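Local coordinates for protein uncharacterized CBS domain-containing proteins (Corynebacterium glutamicum, PDB 2P3H) that is an uncharacterized CBS-domain membrane protein, a putative hemolysin or transporter, that as a whole may bind flavin adenine dinucleotide and is represented here by its CorC_HlyC domain, at residues D57-L63 with R79-V85. Residue numbers count along the deposited sequence, not the author numbering.
Sequences DVIEIPL and RILRITV
In the antiparallel sheet of the CorC_HlyC (transporter associated) domain, strand 58-62 lies at the edge within this chain, 80-89 next to it and 92-100 beyond. Strand 58-62 runs antiparallel to the first part of 80-89; the short segments' axes approach to 4.6 Å, directions 158° apart. Residues 58-61 and 80-84 are extended (phi -92 to -126°, psi 117 to 134°); Pro-62 has -68/141°. Arg-79 O accepts Leu-63 N at 2.9 Å; a water donates to Leu-63 O and accepts from Arg-79 N, both at 2.8 Å. The Arg-79 guanidinium leads away to Leu-101 O and the Tyr-31 hydroxyl. Ile-80 and Pro-62 form a non-hydrogen-bonded pair (CA-CA 4.5 Å); the mm rotamer of Ile-80 brings CD1 to 4.0 Å from Pro-62 CB. Leu-81 and Ile-61 exchange both backbone hydrogen bonds, each N to O at 2.9 Å. Arg-82 and Glu-60, again non-hydrogen-bonded (CA-CA 4.4 Å), form a salt bridge: with Arg-82 t at chi1 and chi2, m at chi3, and Glu-60 m, t, NE and NH2 reach Glu-60 OE2 at 2.7 and 3.1 Å. Ile-83 pairs doubly with Ile-59 (Ile-83 N to Ile-59 O 2.8 Å, Ile-59 N to Ile-83 O 2.7 Å). Thr-84 and Val-58 are non-hydrogen-bonded (CA-CA 4.4 Å), and Val-85 N reaches Asp-57 O at 3.0 Å. The chemistry is two-sided: Ile-59, Ile-61 and Ile-83 pack on helix 41-49, Leu-63 and Leu-81 on helix 22-29, whereas the Glu-60–Arg-82 salt bridge belongs to the opposite, more exposed face.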
loop_
_atom_site.group_PDB
_atom_site.type_symbol
_atom_site.label_atom_id
_atom_site.label_comp_id
_atom_site.label_asym_id
_atom_site.label_seq_id
_atom_site.Cartn_x
_atom_site.Cartn_y
_atom_site.Cartn_z
ATOM N N ASP A 57 -7.952 3.859 10.560
ATOM C CA ASP A 57 -8.164 4.470 9.229
ATOM C C ASP A 57 -7.897 3.455 8.121
ATOM O O ASP A 57 -6.958 2.678 8.214
ATOM C CB ASP A 57 -7.235 5.686 9.012
ATOM C CG ASP A 57 -7.699 6.927 9.763
ATOM O OD1 ASP A 57 -8.760 6.867 10.439
ATOM O OD2 ASP A 57 -7.010 7.965 9.664
ATOM N N VAL A 58 -8.727 3.465 7.088
ATOM C CA VAL A 58 -8.548 2.557 5.951
ATOM C C VAL A 58 -8.337 3.404 4.715
ATOM O O VAL A 58 -9.106 4.320 4.424
ATOM C CB VAL A 58 -9.768 1.644 5.739
ATOM C CG1 VAL A 58 -9.574 0.745 4.489
ATOM C CG2 VAL A 58 -10.028 0.813 7.001
ATOM N N ILE A 59 -7.267 3.114 3.994
ATOM C CA ILE A 59 -6.942 3.921 2.835
ATOM C C ILE A 59 -6.817 2.934 1.690
ATOM O O ILE A 59 -6.129 1.946 1.815
ATOM C CB ILE A 59 -5.600 4.662 3.016
ATOM C CG1 ILE A 59 -5.717 5.716 4.128
ATOM C CG2 ILE A 59 -5.160 5.343 1.725
ATOM C CD1 ILE A 59 -5.248 5.200 5.456
ATOM N N GLU A 60 -7.485 3.218 0.586
ATOM C CA GLU A 60 -7.396 2.339 -0.573
ATOM C C GLU A 60 -6.638 3.017 -1.726
ATOM O O GLU A 60 -6.966 4.112 -2.131
ATOM C CB GLU A 60 -8.795 1.830 -0.971
ATOM C CG GLU A 60 -9.369 0.862 0.146
ATOM C CD GLU A 60 -10.748 0.263 -0.139
ATOM O OE1 GLU A 60 -11.328 0.519 -1.249
ATOM O OE2 GLU A 60 -11.259 -0.481 0.771
ATOM N N ILE A 61 -5.596 2.361 -2.225
ATOM C CA ILE A 61 -4.725 2.933 -3.265
ATOM C C ILE A 61 -4.731 2.018 -4.510
ATOM O O ILE A 61 -4.449 0.807 -4.418
ATOM C CB ILE A 61 -3.257 3.109 -2.734
ATOM C CG1 ILE A 61 -3.311 3.967 -1.448
ATOM C CG2 ILE A 61 -2.310 3.679 -3.828
ATOM C CD1 ILE A 61 -2.033 4.518 -0.925
ATOM N N PRO A 62 -5.033 2.598 -5.671
ATOM C CA PRO A 62 -4.960 1.845 -6.936
ATOM C C PRO A 62 -3.522 1.501 -7.289
ATOM O O PRO A 62 -2.618 2.334 -7.101
ATOM C CB PRO A 62 -5.517 2.830 -7.975
ATOM C CG PRO A 62 -6.251 3.881 -7.179
ATOM C CD PRO A 62 -5.500 3.985 -5.871
ATOM N N LEU A 63 -3.343 0.296 -7.806
ATOM C CA LEU A 63 -2.029 -0.245 -8.182
ATOM C C LEU A 63 -1.831 0.004 -9.684
ATOM O O LEU A 63 -2.807 0.115 -10.438
ATOM C CB LEU A 63 -1.999 -1.730 -7.877
ATOM C CG LEU A 63 -2.108 -1.928 -6.358
ATOM C CD1 LEU A 63 -2.380 -3.360 -6.035
ATOM C CD2 LEU A 63 -0.833 -1.430 -5.706
ATOM N N ARG A 79 -6.545 -2.936 -9.962
ATOM C CA ARG A 79 -6.400 -3.632 -8.687
ATOM C C ARG A 79 -6.208 -2.610 -7.576
ATOM O O ARG A 79 -5.594 -1.559 -7.775
ATOM C CB ARG A 79 -5.224 -4.599 -8.703
ATOM C CG ARG A 79 -5.410 -5.757 -7.738
ATOM C CD ARG A 79 -6.265 -6.886 -8.345
ATOM N NE ARG A 79 -6.610 -7.888 -7.333
ATOM C CZ ARG A 79 -5.933 -9.013 -7.103
ATOM N NH1 ARG A 79 -6.343 -9.833 -6.141
ATOM N NH2 ARG A 79 -4.864 -9.334 -7.826
ATOM N N ILE A 80 -6.751 -2.913 -6.403
ATOM C CA ILE A 80 -6.715 -1.973 -5.258
ATOM C C ILE A 80 -5.985 -2.604 -4.089
ATOM O O ILE A 80 -6.256 -3.761 -3.758
ATOM C CB ILE A 80 -8.141 -1.589 -4.794
ATOM C CG1 ILE A 80 -8.932 -0.962 -5.946
ATOM C CG2 ILE A 80 -8.100 -0.603 -3.591
ATOM C CD1 ILE A 80 -8.315 0.325 -6.471
ATOM N N LEU A 81 -5.088 -1.836 -3.478
ATOM C CA LEU A 81 -4.452 -2.209 -2.221
ATOM C C LEU A 81 -5.188 -1.491 -1.082
ATOM O O LEU A 81 -5.206 -0.258 -1.018
ATOM C CB LEU A 81 -2.963 -1.826 -2.259
ATOM C CG LEU A 81 -2.145 -2.187 -0.999
ATOM C CD1 LEU A 81 -2.036 -3.718 -0.883
ATOM C CD2 LEU A 81 -0.759 -1.573 -1.086
ATOM N N ARG A 82 -5.812 -2.263 -0.191
ATOM C CA ARG A 82 -6.403 -1.669 1.010
ATOM C C ARG A 82 -5.387 -1.697 2.142
ATOM O O ARG A 82 -4.786 -2.766 2.419
ATOM C CB ARG A 82 -7.650 -2.448 1.414
ATOM C CG ARG A 82 -8.260 -1.955 2.735
ATOM C CD ARG A 82 -9.422 -2.891 3.146
ATOM N NE ARG A 82 -10.570 -2.656 2.284
ATOM C CZ ARG A 82 -11.573 -3.518 2.090
ATOM N NH1 ARG A 82 -11.561 -4.716 2.699
ATOM N NH2 ARG A 82 -12.583 -3.192 1.270
ATOM N N ILE A 83 -5.152 -0.531 2.759
ATOM C CA ILE A 83 -4.221 -0.393 3.875
ATOM C C ILE A 83 -5.006 0.100 5.088
ATOM O O ILE A 83 -5.732 1.089 5.004
ATOM C CB ILE A 83 -3.066 0.589 3.553
ATOM C CG1 ILE A 83 -2.391 0.153 2.251
ATOM C CG2 ILE A 83 -2.065 0.708 4.732
ATOM C CD1 ILE A 83 -2.148 1.264 1.288
ATOM N N THR A 84 -4.873 -0.625 6.191
ATOM C CA THR A 84 -5.516 -0.257 7.453
ATOM C C THR A 84 -4.425 0.046 8.463
ATOM O O THR A 84 -3.502 -0.762 8.663
ATOM C CB THR A 84 -6.400 -1.407 7.992
ATOM O OG1 THR A 84 -7.314 -1.840 6.984
ATOM C CG2 THR A 84 -7.164 -0.948 9.246
ATOM N N VAL A 85 -4.521 1.220 9.097
ATOM C CA VAL A 85 -3.536 1.647 10.076
ATOM C C VAL A 85 -3.853 0.903 11.371
ATOM O O VAL A 85 -4.937 1.094 11.939
ATOM C CB VAL A 85 -3.616 3.160 10.310
ATOM C CG1 VAL A 85 -2.614 3.550 11.389
ATOM C CG2 VAL A 85 -3.387 3.931 8.977
HETATM O O HOH W 1 -4.340 -2.067 -11.397
#